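Glycosyl hydrolases family 2, sugar binding domain protein (Bacteroides uniformis str. 3978 T3 ii, PDB 6D1P) acts as a beta-glucuronidase of glycoside hydrolase family 2 in a human gut bacterium, probably hydrolysing O-glycosidic bonds of glucuronide substrates. Local coordinates at residues A[181-186]-A[581-586]; A[574-579]-A[595-600]; A[389-394]-A[426-431]; A[588-593]-A[774-779]; A[112-117]-A[188-193]. One frame throughout, in Å; residues are numbered along the deposited sequence.

Four of the five contacts have at least one segment in the TIM-barrel domain, and contact 1 touches all the others. Its centre lies about 14 Å from that of contact 2, where D183 OD2 meets N595 ND2, and about 15 Å from that of contact 3, where R391 NH1 reaches M181 O. Contacts 2 and 3 do not touch, their nearest atoms about 7 Å apart, yet each has a bound glycerol beside it, in what is probably the substrate pocket. Contact 4 carries the barrel loop to a C-terminal sheet, joined to contact 2 through Q596 OE1 and I591 N. Contact 5 belongs to the sugar-binding domain, about 17 Å from contact 1 between centres.

Contact 1: A[181-186]-A[581-586]; sequences MSDFNL and FSTPLR
The central bond of this contact runs from T583 OG1 to D183 OD1, 2.7 Å long, with the hydroxyl approaching from above the carboxylate plane (49° out of it). D183 reaches it with CG anti to the backbone N (chi1 -170°). T583 OG1 is itself held from behind: it accepts from L585 N, two residues on, at 3.2 Å (169° at the hydrogen), which makes this an ST turn. Around this bond the backbone carbonyls of 181-186 meet carbon. D183 O lies at the edge of the F581 ring, 3.1 Å from CE2, and F184 O faces P584 CD at 3.3 Å. L585 CD1 sits 3.4 Å from both M181 O and S182 O. Water 2 ties the backbones by accepting from N185 N and donating to S582 O, while water 1 links D183 OD1 to R586 NH1 through two weak bonds.

Farther out, D183 OD2 is bonded to N595 ND2, M181 O to R391 NH1, and R586 NH2 to G56 O of the second subunit. The loop of the sugar-binding domain is thereby seated on the barrel domain beside the subunit interface. With a hydroxyl, an amide and a water all turned toward its two oxygens, the D183 carboxylate is probably stabilised as the anion, and the bonds from T583 and N595 restrain its orientation, about 4 Å from a bound glycerol.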
# COMPACT_ATOMS: atom_id res chain seq x y z
N MET A 181 18.22 -9.31 -0.82
CA MET A 181 18.36 -10.67 -0.33
C MET A 181 18.71 -10.73 1.16
O MET A 181 18.69 -11.82 1.74
CB MET A 181 19.39 -11.41 -1.17
CG MET A 181 19.07 -11.40 -2.66
SD MET A 181 20.21 -12.37 -3.66
CE MET A 181 19.74 -14.02 -3.14
N SER A 182 18.99 -9.58 1.78
CA SER A 182 19.35 -9.53 3.19
C SER A 182 18.21 -10.02 4.07
O SER A 182 17.03 -9.87 3.74
CB SER A 182 19.72 -8.10 3.60
OG SER A 182 20.92 -7.68 2.98
N ASP A 183 18.59 -10.59 5.22
CA ASP A 183 17.66 -11.10 6.22
C ASP A 183 17.21 -10.01 7.21
O ASP A 183 17.11 -10.23 8.43
CB ASP A 183 18.32 -12.28 6.93
CG ASP A 183 17.36 -13.06 7.83
OD1 ASP A 183 16.19 -13.28 7.45
OD2 ASP A 183 17.81 -13.48 8.92
N PHE A 184 16.92 -8.82 6.71
CA PHE A 184 16.32 -7.74 7.49
C PHE A 184 15.58 -6.83 6.53
O PHE A 184 15.77 -6.90 5.31
CB PHE A 184 17.37 -6.99 8.32
CG PHE A 184 18.45 -6.31 7.50
CD1 PHE A 184 19.59 -7.02 7.10
CD2 PHE A 184 18.34 -4.98 7.16
CE1 PHE A 184 20.60 -6.40 6.35
CE2 PHE A 184 19.35 -4.34 6.41
CZ PHE A 184 20.48 -5.07 6.01
N ASN A 185 14.71 -5.97 7.07
CA ASN A 185 13.97 -5.03 6.21
C ASN A 185 14.87 -3.86 5.86
O ASN A 185 15.64 -3.39 6.71
CB ASN A 185 12.71 -4.50 6.89
CG ASN A 185 11.71 -5.60 7.24
OD1 ASN A 185 11.52 -5.92 8.42
ND2 ASN A 185 11.05 -6.14 6.23
N LEU A 186 14.79 -3.41 4.61
CA LEU A 186 15.33 -2.11 4.18
C LEU A 186 14.24 -1.09 4.48
O LEU A 186 13.40 -0.77 3.62
CB LEU A 186 15.71 -2.11 2.71
CG LEU A 186 17.08 -2.66 2.25
CD1 LEU A 186 17.36 -4.07 2.76
CD2 LEU A 186 17.21 -2.62 0.71
N PHE A 581 13.69 -9.86 15.66
CA PHE A 581 13.55 -8.70 14.79
C PHE A 581 12.85 -9.13 13.51
O PHE A 581 12.82 -10.31 13.16
CB PHE A 581 14.91 -8.07 14.48
CG PHE A 581 15.76 -8.92 13.59
CD1 PHE A 581 16.57 -9.90 14.12
CD2 PHE A 581 15.71 -8.76 12.19
CE1 PHE A 581 17.34 -10.70 13.30
CE2 PHE A 581 16.48 -9.55 11.37
CZ PHE A 581 17.31 -10.53 11.92
N SER A 582 12.27 -8.16 12.82
CA SER A 582 11.51 -8.46 11.62
C SER A 582 12.43 -8.69 10.42
O SER A 582 13.42 -7.97 10.22
CB SER A 582 10.55 -7.33 11.28
OG SER A 582 9.87 -7.60 10.06
N THR A 583 12.08 -9.69 9.61
CA THR A 583 12.79 -9.95 8.39
C THR A 583 11.78 -10.26 7.30
O THR A 583 10.79 -10.97 7.55
CB THR A 583 13.77 -11.11 8.52
OG1 THR A 583 14.24 -11.46 7.21
CG2 THR A 583 13.09 -12.31 9.15
N PRO A 584 11.99 -9.76 6.08
CA PRO A 584 11.02 -10.01 5.01
C PRO A 584 11.09 -11.42 4.48
O PRO A 584 10.19 -11.83 3.74
CB PRO A 584 11.40 -8.99 3.92
CG PRO A 584 12.88 -8.78 4.14
CD PRO A 584 13.13 -8.94 5.61
N LEU A 585 12.14 -12.17 4.85
CA LEU A 585 12.47 -13.44 4.23
C LEU A 585 11.74 -14.63 4.83
O LEU A 585 11.76 -15.71 4.24
CB LEU A 585 13.97 -13.69 4.32
CG LEU A 585 14.89 -12.64 3.72
CD1 LEU A 585 16.27 -13.20 3.69
CD2 LEU A 585 14.42 -12.19 2.31
N ARG A 586 11.12 -14.47 5.99
CA ARG A 586 10.53 -15.60 6.70
C ARG A 586 9.03 -15.42 6.87
O ARG A 586 8.54 -15.23 8.00
CB ARG A 586 11.22 -15.76 8.06
CG ARG A 586 12.73 -15.95 7.99
CD ARG A 586 13.15 -17.41 7.91
NE ARG A 586 12.74 -18.04 6.65
CZ ARG A 586 13.48 -18.03 5.54
NH1 ARG A 586 14.66 -17.42 5.52
NH2 ARG A 586 13.04 -18.62 4.43
O HOH W 1 16.73 -15.88 6.48
O HOH W 2 14.30 -5.48 9.88

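Contact 2: A[574-579]-A[595-600]; sequences LFWTFK and NQKGVV
Segments 574-579 and 595-600 are joined through their backbones, but not in a regular ladder: K579 and V600 form a single bridge, and the CA atoms of K579 and G598 are 3.9 Å apart. T577 N donates to K597 O over 3.0 Å. F578 O accepts twice, from V599 N at 2.7 Å above the carbonyl plane and from V600 N at 3.2 Å within it. The peptide bond between W576 and T577 is cis, as is usual at the end of the last barrel strand in the clan containing family 2. N595 OD1 receives K597 N in an Asx turn, which shapes the opposing loop.

V600 CG2 lies over one face of the F578 ring, a CH-pi contact 4.3 Å from the centroid, and also meets K579 CG at 3.5 Å. V599 CG2 touches two rings, at F575 CZ (3.9 Å) and F578 CD1. At the indole edge, W576 CD1 meets K597 CD at 3.8 Å, while K597 NZ continues to a salt bridge with D516.

The F575, F578 and valine side chains are enclosed by helices 343-356 and 609-617, with strand 321-329 touching both phenylalanines.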
# COMPACT_ATOMS: atom_id res chain seq x y z
N LEU A 574 30.20 -13.38 18.86
CA LEU A 574 28.95 -12.63 18.98
C LEU A 574 27.82 -13.55 18.57
O LEU A 574 27.73 -13.93 17.39
CB LEU A 574 28.97 -11.38 18.10
CG LEU A 574 30.24 -10.54 18.19
CD1 LEU A 574 31.16 -10.79 16.97
CD2 LEU A 574 29.92 -9.08 18.34
N PHE A 575 26.96 -13.92 19.51
CA PHE A 575 25.82 -14.71 19.09
C PHE A 575 24.83 -13.82 18.34
O PHE A 575 24.82 -12.59 18.51
CB PHE A 575 25.16 -15.43 20.27
CG PHE A 575 24.34 -14.55 21.19
CD1 PHE A 575 24.92 -13.98 22.32
CD2 PHE A 575 22.97 -14.37 20.97
CE1 PHE A 575 24.16 -13.19 23.20
CE2 PHE A 575 22.20 -13.58 21.83
CZ PHE A 575 22.79 -13.00 22.95
N TRP A 576 24.06 -14.43 17.45
CA TRP A 576 23.03 -13.75 16.68
C TRP A 576 21.70 -14.31 17.16
O TRP A 576 21.39 -15.48 16.89
CB TRP A 576 23.21 -13.96 15.18
CG TRP A 576 22.19 -13.24 14.31
CD1 TRP A 576 20.90 -13.62 14.08
CD2 TRP A 576 22.39 -12.02 13.60
NE1 TRP A 576 20.28 -12.70 13.28
CE2 TRP A 576 21.17 -11.70 12.96
CE3 TRP A 576 23.48 -11.16 13.43
CZ2 TRP A 576 21.01 -10.57 12.15
CZ3 TRP A 576 23.33 -10.02 12.64
CH2 TRP A 576 22.09 -9.74 12.00
N THR A 577 20.93 -13.51 17.88
CA THR A 577 21.14 -12.09 18.06
C THR A 577 20.45 -11.75 19.37
O THR A 577 19.84 -12.64 20.00
CB THR A 577 20.54 -11.24 16.87
OG1 THR A 577 20.87 -9.86 17.02
CG2 THR A 577 19.01 -11.40 16.77
N PHE A 578 20.54 -10.49 19.82
CA PHE A 578 19.99 -10.17 21.13
C PHE A 578 18.47 -10.29 21.15
O PHE A 578 17.89 -10.91 22.06
CB PHE A 578 20.40 -8.76 21.57
CG PHE A 578 19.81 -8.36 22.90
CD1 PHE A 578 20.18 -9.02 24.07
CD2 PHE A 578 18.89 -7.32 22.99
CE1 PHE A 578 19.63 -8.66 25.32
CE2 PHE A 578 18.33 -6.95 24.21
CZ PHE A 578 18.69 -7.62 25.38
N LYS A 579 17.80 -9.72 20.13
CA LYS A 579 16.36 -9.49 20.14
C LYS A 579 15.73 -9.96 18.83
O LYS A 579 16.25 -9.68 17.75
CB LYS A 579 16.07 -8.00 20.36
CG LYS A 579 14.62 -7.67 20.65
CD LYS A 579 14.48 -6.23 21.16
CE LYS A 579 14.72 -5.23 20.02
NZ LYS A 579 15.20 -3.97 20.60
N ASN A 595 12.55 -12.92 12.65
CA ASN A 595 13.70 -13.76 12.95
C ASN A 595 13.71 -13.98 14.46
O ASN A 595 13.83 -13.02 15.22
CB ASN A 595 14.96 -13.08 12.43
CG ASN A 595 16.23 -13.89 12.66
OD1 ASN A 595 16.52 -14.35 13.77
ND2 ASN A 595 17.00 -14.08 11.59
N GLN A 596 13.48 -15.21 14.90
CA GLN A 596 13.31 -15.50 16.32
C GLN A 596 14.59 -16.00 17.01
O GLN A 596 14.52 -16.79 17.96
CB GLN A 596 12.15 -16.49 16.50
CG GLN A 596 10.83 -15.88 15.93
CD GLN A 596 9.65 -16.84 15.95
OE1 GLN A 596 9.30 -17.44 14.92
NE2 GLN A 596 9.03 -16.99 17.11
N LYS A 597 15.76 -15.53 16.57
CA LYS A 597 17.01 -15.92 17.22
C LYS A 597 17.39 -15.02 18.39
O LYS A 597 18.53 -15.11 18.87
CB LYS A 597 18.13 -15.95 16.20
CG LYS A 597 18.04 -17.08 15.20
CD LYS A 597 19.18 -16.97 14.16
CE LYS A 597 19.12 -18.09 13.14
NZ LYS A 597 17.98 -17.97 12.18
N GLY A 598 16.49 -14.15 18.85
CA GLY A 598 16.80 -13.32 19.99
C GLY A 598 16.77 -14.11 21.29
O GLY A 598 16.22 -15.21 21.37
N VAL A 599 17.39 -13.56 22.33
CA VAL A 599 17.10 -14.06 23.67
C VAL A 599 16.04 -13.23 24.37
O VAL A 599 15.69 -13.51 25.53
CB VAL A 599 18.37 -14.18 24.54
CG1 VAL A 599 19.19 -15.37 24.09
CG2 VAL A 599 19.22 -12.91 24.49
N VAL A 600 15.50 -12.22 23.68
CA VAL A 600 14.36 -11.45 24.16
C VAL A 600 13.45 -11.21 22.96
O VAL A 600 13.91 -11.16 21.81
CB VAL A 600 14.74 -10.09 24.81
CG1 VAL A 600 15.83 -10.25 25.88
CG2 VAL A 600 15.16 -9.09 23.77
O HOH W 3 20.47 -17.34 18.69

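Contact 3: A[389-394]-A[426-431]; sequences WCRGGL and GNENDW. With GOL (glycerol), chain G.
From CB, the R391 side chain runs extended alongside E428 and W431, carboxylate at the guanidinium edge, indole over one face, with CG anti to the carbonyl carbon (chi1 -66°). CG comes 4.0 Å from W431 CB, and CD lies near W431 CE3. NE donates to E428 OE1 at 2.8 Å, nearly along the C-O axis. CZ sits 3.8 Å from the centroid of the W431 six-membered ring, a cation-pi contact 30° off the normal. NH1 bonds to M181 O; NH2 donates to the syn lone pair of E428 OE1 at 2.7 Å and to glycerol O1 at 3.1 Å. NE and NH2 grip one oxygen side-on in a salt bridge, guanidinium and carboxylate 7° apart in plane.

N427 and E428 lie near the C-terminal end of barrel strand 420-432 and match the Asn-Glu signature of the clan including family 2. The strand pairs in parallel with 389-394: N427 N donates to W389 O, and R391 N to N427 O. N429 ND2 bonds to W389 O while lying 3.1 Å above the W389 ring plane.

E428 OE2 salt-bridges R466 and accepts from glycerol O2 at 2.7 Å. E512 holds the same glycerol, and P58 of the second subunit packs on R391 and W431.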
# COMPACT_ATOMS: atom_id res chain seq x y z
N TRP A 389 27.28 -3.60 2.69
CA TRP A 389 27.59 -4.47 1.56
C TRP A 389 27.26 -5.90 2.00
O TRP A 389 28.10 -6.66 2.48
CB TRP A 389 29.04 -4.33 1.11
CG TRP A 389 29.29 -5.00 -0.20
CD1 TRP A 389 28.35 -5.37 -1.11
CD2 TRP A 389 30.56 -5.41 -0.74
NE1 TRP A 389 28.95 -5.97 -2.19
CE2 TRP A 389 30.30 -6.01 -1.98
CE3 TRP A 389 31.87 -5.32 -0.29
CZ2 TRP A 389 31.32 -6.52 -2.79
CZ3 TRP A 389 32.88 -5.83 -1.09
CH2 TRP A 389 32.60 -6.42 -2.33
N CYS A 390 25.99 -6.25 1.86
CA CYS A 390 25.42 -7.43 2.50
C CYS A 390 24.63 -8.22 1.46
O CYS A 390 23.50 -7.86 1.13
CB CYS A 390 24.55 -7.00 3.68
SG CYS A 390 23.73 -8.31 4.59
N ARG A 391 25.26 -9.28 0.94
CA ARG A 391 24.69 -10.23 -0.02
C ARG A 391 24.51 -9.65 -1.43
O ARG A 391 24.56 -8.42 -1.62
CB ARG A 391 23.34 -10.79 0.46
CG ARG A 391 23.44 -11.67 1.71
CD ARG A 391 22.09 -12.25 2.12
NE ARG A 391 22.27 -13.12 3.28
CZ ARG A 391 21.30 -13.80 3.89
NH1 ARG A 391 20.04 -13.71 3.46
NH2 ARG A 391 21.60 -14.57 4.94
N GLY A 392 24.40 -10.54 -2.42
CA GLY A 392 23.86 -10.24 -3.73
C GLY A 392 24.87 -10.19 -4.85
O GLY A 392 24.48 -10.30 -6.02
N GLY A 393 26.16 -10.02 -4.54
CA GLY A 393 27.17 -9.88 -5.56
C GLY A 393 27.80 -8.50 -5.54
O GLY A 393 28.27 -8.05 -4.50
N LEU A 394 27.77 -7.82 -6.68
CA LEU A 394 28.47 -6.54 -6.80
C LEU A 394 27.90 -5.80 -8.00
O LEU A 394 27.77 -6.39 -9.08
CB LEU A 394 29.98 -6.75 -6.94
CG LEU A 394 30.86 -5.53 -7.26
CD1 LEU A 394 30.94 -4.57 -6.08
CD2 LEU A 394 32.23 -5.98 -7.69
N GLY A 426 31.81 -5.97 4.83
CA GLY A 426 30.68 -6.59 4.16
C GLY A 426 30.31 -7.88 4.86
O GLY A 426 31.05 -8.38 5.71
N ASN A 427 29.15 -8.40 4.48
CA ASN A 427 28.59 -9.59 5.10
C ASN A 427 28.07 -10.54 4.03
O ASN A 427 27.29 -10.13 3.16
CB ASN A 427 27.48 -9.22 6.09
CG ASN A 427 26.86 -10.42 6.73
OD1 ASN A 427 27.51 -11.16 7.48
ND2 ASN A 427 25.58 -10.64 6.43
N GLU A 428 28.49 -11.80 4.11
CA GLU A 428 28.07 -12.84 3.17
C GLU A 428 28.16 -12.36 1.72
O GLU A 428 27.22 -12.46 0.93
CB GLU A 428 26.67 -13.34 3.53
CG GLU A 428 26.66 -13.96 4.95
CD GLU A 428 25.35 -14.61 5.35
OE1 GLU A 428 24.32 -14.45 4.64
OE2 GLU A 428 25.36 -15.30 6.40
N ASN A 429 29.32 -11.80 1.37
CA ASN A 429 29.47 -11.39 -0.02
C ASN A 429 29.67 -12.57 -0.97
O ASN A 429 29.83 -12.36 -2.17
CB ASN A 429 30.61 -10.39 -0.15
CG ASN A 429 30.36 -9.14 0.67
OD1 ASN A 429 31.00 -8.93 1.70
ND2 ASN A 429 29.43 -8.30 0.22
N ASP A 430 29.69 -13.79 -0.46
CA ASP A 430 29.68 -14.96 -1.32
C ASP A 430 28.27 -15.38 -1.73
O ASP A 430 28.13 -16.42 -2.38
CB ASP A 430 30.38 -16.11 -0.60
CG ASP A 430 29.69 -16.48 0.71
OD1 ASP A 430 28.67 -15.82 1.05
OD2 ASP A 430 30.17 -17.42 1.38
N TRP A 431 27.23 -14.63 -1.34
CA TRP A 431 25.86 -15.00 -1.66
C TRP A 431 25.44 -14.31 -2.97
O TRP A 431 25.27 -13.09 -2.98
CB TRP A 431 24.93 -14.59 -0.52
CG TRP A 431 23.64 -15.31 -0.50
CD1 TRP A 431 22.81 -15.50 -1.55
CD2 TRP A 431 23.01 -15.91 0.63
NE1 TRP A 431 21.71 -16.22 -1.17
CE2 TRP A 431 21.79 -16.47 0.18
CE3 TRP A 431 23.34 -16.03 1.98
CZ2 TRP A 431 20.91 -17.15 1.02
CZ3 TRP A 431 22.47 -16.72 2.82
CH2 TRP A 431 21.28 -17.28 2.34
C1 GOL G . 21.01 -16.59 8.00
O1 GOL G . 20.39 -16.85 6.72
C2 GOL G . 22.48 -17.22 8.05
O2 GOL G . 23.27 -16.94 6.92
C3 GOL G . 23.16 -16.72 9.38
O3 GOL G . 24.57 -16.79 9.20
O HOH W 4 28.18 -9.63 -2.37

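Contact 4: A[588-593]-A[774-779]; sequences DNPIPY and RIQAAN
P590 and Q776 lie side by side and point the same way, joining a loop of the TIM-barrel domain to strand 774-776, an outermost strand of a four-stranded antiparallel sheet near the C-terminus. Q776 places CG anti to its carbonyl carbon (chi1 -73°) and then continues extended, which lays its amide along the proline. OE1 meets P590 CB and P590 CG, both at 3.5 Å, and NE2 comes 3.6 Å from P590 CA. The polar end is not spent on the proline, because Q776 OE1 accepts from R521.

The second pair has the same orientation. I591 and I775 run alongside each other, with I591 CG1 touching I775 CD1 at 3.8 Å. Between the two side-chain pairs lies the cross-link of the backbones: Q776 N donates to a lone pair of P590 O at 3.1 Å, with an angle of 162° at the hydrogen. I775 CA also approaches that oxygen, at 3.4 Å.

Partners on each side fix the two elements. I591 N is bonded to Q596 OE1 within the barrel domain, whereas R774 forms salt bridges with E753 and D82. F751 packs against P592, whose ring presents its CD atom to R774 O at 3.1 Å.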
# COMPACT_ATOMS: atom_id res chain seq x y z
N ASP A 588 6.83 -17.64 6.92
CA ASP A 588 6.22 -18.79 7.58
C ASP A 588 6.85 -19.11 8.93
O ASP A 588 6.59 -20.19 9.46
CB ASP A 588 6.29 -20.02 6.67
CG ASP A 588 5.59 -19.80 5.32
OD1 ASP A 588 4.41 -19.39 5.32
OD2 ASP A 588 6.23 -20.04 4.25
N ASN A 589 7.69 -18.22 9.48
CA ASN A 589 8.25 -18.48 10.80
C ASN A 589 7.13 -18.57 11.83
O ASN A 589 6.06 -17.99 11.64
CB ASN A 589 9.23 -17.38 11.22
CG ASN A 589 10.67 -17.74 10.89
OD1 ASN A 589 10.92 -18.72 10.20
ND2 ASN A 589 11.61 -16.94 11.39
N PRO A 590 7.35 -19.30 12.93
CA PRO A 590 6.31 -19.38 13.97
C PRO A 590 5.70 -18.03 14.34
O PRO A 590 4.50 -17.95 14.60
CB PRO A 590 7.06 -20.01 15.15
CG PRO A 590 8.11 -20.82 14.52
CD PRO A 590 8.55 -20.07 13.29
N ILE A 591 6.50 -16.96 14.38
CA ILE A 591 5.97 -15.60 14.29
C ILE A 591 6.28 -15.09 12.88
O ILE A 591 7.46 -14.89 12.54
CB ILE A 591 6.56 -14.68 15.37
CG1 ILE A 591 6.13 -15.18 16.76
CG2 ILE A 591 6.04 -13.25 15.16
CD1 ILE A 591 6.69 -14.38 17.90
N PRO A 592 5.27 -14.93 12.02
CA PRO A 592 5.55 -14.60 10.62
C PRO A 592 6.42 -13.36 10.49
O PRO A 592 6.26 -12.39 11.24
CB PRO A 592 4.15 -14.39 10.04
CG PRO A 592 3.28 -15.29 10.86
CD PRO A 592 3.84 -15.18 12.26
N TYR A 593 7.39 -13.42 9.59
CA TYR A 593 8.26 -12.29 9.31
C TYR A 593 9.11 -11.84 10.52
O TYR A 593 9.60 -10.70 10.56
CB TYR A 593 7.45 -11.11 8.76
CG TYR A 593 6.78 -11.41 7.42
CD1 TYR A 593 7.54 -11.57 6.27
CD2 TYR A 593 5.39 -11.50 7.32
CE1 TYR A 593 6.95 -11.83 5.03
CE2 TYR A 593 4.77 -11.76 6.07
CZ TYR A 593 5.57 -11.92 4.93
OH TYR A 593 5.01 -12.17 3.70
N ARG A 774 -1.52 -13.94 13.66
CA ARG A 774 -1.31 -15.34 13.32
C ARG A 774 0.02 -15.82 13.89
O ARG A 774 1.06 -15.18 13.69
CB ARG A 774 -1.33 -15.56 11.81
CG ARG A 774 -1.08 -17.00 11.42
CD ARG A 774 -0.89 -17.08 9.93
NE ARG A 774 -2.07 -16.53 9.28
CZ ARG A 774 -2.06 -15.83 8.15
NH1 ARG A 774 -0.92 -15.59 7.50
NH2 ARG A 774 -3.20 -15.38 7.66
N ILE A 775 -0.00 -16.95 14.58
CA ILE A 775 1.17 -17.42 15.29
C ILE A 775 1.00 -18.91 15.55
O ILE A 775 -0.10 -19.37 15.90
CB ILE A 775 1.38 -16.61 16.60
CG1 ILE A 775 2.61 -17.05 17.37
CG2 ILE A 775 0.20 -16.77 17.51
CD1 ILE A 775 2.92 -16.14 18.56
N GLN A 776 2.08 -19.66 15.38
CA GLN A 776 2.07 -21.07 15.76
C GLN A 776 1.85 -21.23 17.26
O GLN A 776 2.36 -20.44 18.06
CB GLN A 776 3.38 -21.74 15.38
CG GLN A 776 3.53 -21.96 13.89
CD GLN A 776 4.88 -22.59 13.58
OE1 GLN A 776 5.54 -23.14 14.48
NE2 GLN A 776 5.31 -22.48 12.33
N ALA A 777 1.10 -22.25 17.63
CA ALA A 777 0.84 -22.52 19.04
C ALA A 777 2.13 -22.90 19.76
O ALA A 777 3.07 -23.44 19.18
CB ALA A 777 -0.18 -23.65 19.17
N ALA A 778 2.18 -22.57 21.05
CA ALA A 778 3.33 -22.85 21.92
C ALA A 778 2.85 -23.86 22.94
O ALA A 778 2.17 -23.50 23.91
CB ALA A 778 3.84 -21.58 22.58
N ASN A 779 3.16 -25.14 22.71
CA ASN A 779 2.64 -26.25 23.51
C ASN A 779 1.11 -26.18 23.61
O ASN A 779 0.53 -26.23 24.69
CB ASN A 779 3.30 -26.28 24.90
CG ASN A 779 4.81 -26.40 24.82
OD1 ASN A 779 5.54 -25.48 25.19
ND2 ASN A 779 5.29 -27.53 24.31

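Contact 5: A[112-117]-A[188-193]; sequences EGAGQK and GGLYRY
Within the sugar-binding domain, two loops run antiparallel as an irregular extension of the pairing between strands 106-111 and 194-199. E112 N donates to Y193 O almost along the C=O axis, over 3.1 Å and with 168° at the hydrogen. Farther along, G115 and G189 form an antiparallel hydrogen-bonded pair: G115 N to G189 O is 3.1 Å, and G189 N to G115 O is 3.0 Å. Beyond it, a cis peptide precedes Q116, and Q116 and K117 form a classic bulge opposite D169.

Between these ends, R192 N donates to G113 O at 3.2 Å. R192 then extends from CG to NE so that NH1 meets E112 O at 2.9 Å, in the guanidinium plane. Y191 holds CG in the crowded position between N and the carbonyl carbon (chi1 44°), which brings one ring face beneath A114 CA and sets OH 3.2 Å from G115 CA; that hydroxyl bonds to G133 O. Apolar contact is slight, A114 CB meeting L190 CD2 at 3.7 Å.

The buried R192 guanidinium also bonds to Y134 O and Q367 O and salt-bridges E332. Its charge is therefore probably well compensated, and E332 and Q367 tie this pair of loops to the barrel domain.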
# COMPACT_ATOMS: atom_id res chain seq x y z
N GLU A 112 20.16 12.16 11.20
CA GLU A 112 20.93 11.09 11.82
C GLU A 112 20.70 9.76 11.11
O GLU A 112 21.47 8.82 11.32
CB GLU A 112 20.59 10.98 13.31
CG GLU A 112 20.85 12.27 14.06
CD GLU A 112 20.66 12.16 15.56
OE1 GLU A 112 20.31 11.07 16.06
OE2 GLU A 112 20.86 13.18 16.25
N GLY A 113 19.66 9.68 10.28
CA GLY A 113 19.44 8.51 9.46
C GLY A 113 18.08 8.51 8.81
O GLY A 113 17.08 8.76 9.49
N ALA A 114 18.01 8.24 7.51
CA ALA A 114 16.73 8.14 6.82
C ALA A 114 16.89 7.16 5.67
O ALA A 114 17.92 7.17 4.98
CB ALA A 114 16.28 9.51 6.30
N GLY A 115 15.87 6.34 5.44
CA GLY A 115 15.93 5.30 4.43
C GLY A 115 14.93 5.48 3.30
O GLY A 115 13.85 6.04 3.49
N GLN A 116 15.32 5.04 2.11
CA GLN A 116 16.70 4.69 1.79
C GLN A 116 17.31 5.84 0.99
O GLN A 116 18.43 6.27 1.25
CB GLN A 116 16.78 3.36 1.02
CG GLN A 116 16.30 2.15 1.82
CD GLN A 116 17.34 1.71 2.81
OE1 GLN A 116 18.52 1.77 2.51
NE2 GLN A 116 16.90 1.27 4.00
N LYS A 117 16.54 6.35 0.03
CA LYS A 117 16.88 7.57 -0.69
C LYS A 117 16.04 8.71 -0.15
O LYS A 117 14.86 8.52 0.18
CB LYS A 117 16.66 7.41 -2.20
CG LYS A 117 17.22 6.13 -2.83
CD LYS A 117 17.21 6.24 -4.36
CE LYS A 117 17.96 5.11 -5.05
NZ LYS A 117 17.29 3.84 -4.79
N GLY A 188 11.97 2.21 5.45
CA GLY A 188 11.77 3.51 4.84
C GLY A 188 11.35 4.56 5.86
O GLY A 188 10.71 4.24 6.87
N GLY A 189 11.73 5.81 5.59
CA GLY A 189 11.22 6.97 6.31
C GLY A 189 12.29 7.64 7.16
O GLY A 189 13.47 7.29 7.14
N LEU A 190 11.83 8.64 7.93
CA LEU A 190 12.70 9.44 8.80
C LEU A 190 12.73 8.78 10.18
O LEU A 190 12.19 9.26 11.18
CB LEU A 190 12.21 10.88 8.86
CG LEU A 190 12.19 11.58 7.49
CD1 LEU A 190 11.34 12.84 7.52
CD2 LEU A 190 13.61 11.90 7.01
N TYR A 191 13.35 7.61 10.20
CA TYR A 191 13.30 6.77 11.38
C TYR A 191 14.39 7.10 12.37
O TYR A 191 14.44 6.50 13.45
CB TYR A 191 13.36 5.30 10.98
CG TYR A 191 14.38 4.93 9.90
CD1 TYR A 191 15.75 5.01 10.14
CD2 TYR A 191 13.96 4.43 8.66
CE1 TYR A 191 16.68 4.64 9.17
CE2 TYR A 191 14.86 4.05 7.70
CZ TYR A 191 16.23 4.16 7.95
OH TYR A 191 17.14 3.78 6.98
N ARG A 192 15.26 8.06 12.06
CA ARG A 192 16.16 8.64 13.05
C ARG A 192 15.93 10.13 13.08
O ARG A 192 15.43 10.71 12.11
CB ARG A 192 17.64 8.36 12.77
CG ARG A 192 18.01 6.93 12.85
CD ARG A 192 19.51 6.78 12.71
NE ARG A 192 19.86 5.40 12.43
CZ ARG A 192 20.95 5.04 11.78
NH1 ARG A 192 21.79 5.96 11.35
NH2 ARG A 192 21.21 3.75 11.56
N TYR A 193 16.32 10.74 14.19
CA TYR A 193 16.03 12.13 14.46
C TYR A 193 16.51 13.04 13.34
O TYR A 193 17.58 12.85 12.76
CB TYR A 193 16.68 12.55 15.77
CG TYR A 193 16.05 11.89 16.98
CD1 TYR A 193 14.70 12.08 17.26
CD2 TYR A 193 16.80 11.08 17.83
CE1 TYR A 193 14.11 11.47 18.35
CE2 TYR A 193 16.23 10.48 18.92
CZ TYR A 193 14.88 10.67 19.18
OH TYR A 193 14.30 10.06 20.27
O HOH W 5 17.31 11.46 10.01